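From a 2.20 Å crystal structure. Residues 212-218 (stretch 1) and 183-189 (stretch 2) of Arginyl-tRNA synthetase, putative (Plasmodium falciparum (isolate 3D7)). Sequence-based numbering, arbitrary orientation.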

# COMPACT_ATOMS: atom_id res chain seq x y z
N LEU A 212 4.95 -34.99 0.89
CA LEU A 212 6.17 -35.62 0.38
C LEU A 212 7.41 -34.84 0.80
O LEU A 212 8.51 -35.40 0.91
CB LEU A 212 6.11 -35.75 -1.14
N TYR A 213 7.23 -33.55 1.04
CA TYR A 213 8.29 -32.66 1.50
C TYR A 213 8.89 -33.10 2.84
O TYR A 213 10.12 -33.34 2.95
CB TYR A 213 7.74 -31.22 1.60
N GLN A 214 8.04 -33.20 3.86
CA GLN A 214 8.48 -33.71 5.15
C GLN A 214 8.96 -35.12 4.90
O GLN A 214 10.06 -35.43 5.26
CB GLN A 214 7.38 -33.67 6.23
CG GLN A 214 7.84 -34.07 7.67
CD GLN A 214 8.20 -35.56 7.87
OE1 GLN A 214 7.92 -36.42 7.03
NE2 GLN A 214 8.92 -35.84 8.95
N GLU A 215 8.12 -35.97 4.29
CA GLU A 215 8.53 -37.36 3.98
C GLU A 215 10.03 -37.48 3.63
O GLU A 215 10.80 -38.25 4.25
CB GLU A 215 7.68 -37.90 2.84
N SER A 216 10.45 -36.68 2.65
CA SER A 216 11.85 -36.54 2.29
C SER A 216 12.71 -36.05 3.46
O SER A 216 13.77 -36.62 3.71
CB SER A 216 11.99 -35.61 1.08
N LYS A 217 12.27 -35.00 4.18
CA LYS A 217 13.04 -34.58 5.38
C LYS A 217 13.27 -35.71 6.40
O LYS A 217 14.31 -35.76 7.06
CB LYS A 217 12.37 -33.43 6.14
CG LYS A 217 11.93 -32.20 5.35
CD LYS A 217 11.16 -31.29 6.31
CE LYS A 217 11.46 -29.80 6.12
NZ LYS A 217 11.77 -29.37 4.73
N LYS A 218 12.29 -36.60 6.53
CA LYS A 218 12.32 -37.70 7.48
C LYS A 218 13.32 -38.73 7.02
O LYS A 218 14.22 -39.10 7.78
CB LYS A 218 10.93 -38.32 7.62
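Stretch 2 183-189: TQFGMII

How does stretch 2 lie on the helix of stretch 1? Residues 212-218 are helical throughout, and in stretch 2 the residues from F185 to I189 are helical and run on beyond the stretch. The two axes cross almost at right angles, with 95° between their N-to-C directions and a closest approach of 8.5 Å. Such a crossing confines the contact to a small patch, and the two stretches together bury 290 Å².

Where do the backbones come closest? They do so at S216 and M187, whose CA atoms lie 5.3 Å apart. Both residues point their CA-to-CB bonds toward the opposing stretch, and S216 CB meets M187 CB at 3.6 Å. S216 is modelled only as far as CB, so the observed packing is that of a short stub. The same S216 CB also lies 3.8 Å from the backbone N of I188 and 4.4 Å from I188 CG1.

What does Q184 contribute, with the largest covered area of any residue here? Its CB points toward stretch 1, and with chi1 in t the amide reaches the carbonyl of Y213. Q184 NE2 donates a weak hydrogen bond to Y213 O at 2.8 Å, its N-H...acceptor angle being only 116°. That oxygen also accepts the helical bond from K217 N, 3.0 Å from Y213 O, so the glutamine adds a second donor to a carbonyl already in use.

How does K217 join the contact when its CA-to-CB bond points sideways? Its long side chain brings its end nearer, placing K217 NZ 2.7 Å from Q184 OE1. Nearer the backbone, the M187 thioether packs against the same lysine: M187 SD lies 3.8 Å from K217 CA and 4.0 Å from K217 CG. The aliphatic base of K217 is not reserved for M187, since K217 CG also lies 3.8 Å from Q184 NE2.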

# COMPACT_ATOMS: atom_id res chain seq x y z
N THR A 183 17.01 -25.37 0.19
CA THR A 183 17.67 -26.55 0.73
C THR A 183 17.08 -27.83 0.15
O THR A 183 17.77 -28.62 -0.49
CB THR A 183 17.53 -26.61 2.27
OG1 THR A 183 18.26 -25.53 2.87
CG2 THR A 183 18.06 -27.93 2.80
N GLN A 184 15.78 -27.96 0.36
CA GLN A 184 15.04 -29.20 0.17
C GLN A 184 15.20 -29.94 -1.16
O GLN A 184 15.11 -31.17 -1.19
CB GLN A 184 13.55 -28.92 0.36
CG GLN A 184 12.79 -30.12 0.87
CD GLN A 184 11.61 -29.75 1.74
OE1 GLN A 184 11.44 -28.59 2.13
NE2 GLN A 184 10.79 -30.73 2.06
N PHE A 185 15.44 -29.22 -2.25
CA PHE A 185 15.31 -29.81 -3.58
C PHE A 185 16.16 -31.08 -3.78
O PHE A 185 15.85 -31.92 -4.62
CB PHE A 185 15.64 -28.77 -4.66
CG PHE A 185 14.54 -27.77 -4.87
CD1 PHE A 185 13.49 -28.05 -5.73
CD2 PHE A 185 14.54 -26.56 -4.18
CE1 PHE A 185 12.46 -27.15 -5.91
CE2 PHE A 185 13.51 -25.65 -4.36
CZ PHE A 185 12.47 -25.94 -5.23
N GLY A 186 17.21 -31.23 -2.98
CA GLY A 186 17.96 -32.47 -2.95
C GLY A 186 17.09 -33.63 -2.48
O GLY A 186 16.76 -34.53 -3.27
N MET A 187 16.72 -33.60 -1.20
CA MET A 187 15.87 -34.62 -0.57
C MET A 187 14.75 -35.08 -1.50
O MET A 187 14.67 -36.25 -1.87
CB MET A 187 15.23 -34.09 0.72
CG MET A 187 16.08 -33.17 1.57
SD MET A 187 15.10 -32.48 2.92
CE MET A 187 16.29 -31.39 3.70
N ILE A 188 13.91 -34.12 -1.89
CA ILE A 188 12.75 -34.41 -2.72
C ILE A 188 13.21 -35.09 -3.99
O ILE A 188 12.74 -36.19 -4.30
CB ILE A 188 11.94 -33.12 -3.05
CG1 ILE A 188 11.69 -32.30 -1.79
CG2 ILE A 188 10.61 -33.46 -3.70
CD1 ILE A 188 10.96 -30.98 -2.05
N ILE A 189 14.18 -34.50 -4.68
CA ILE A 189 14.66 -35.08 -5.93
C ILE A 189 15.22 -36.49 -5.73
O ILE A 189 15.16 -37.32 -6.63
CB ILE A 189 15.73 -34.20 -6.61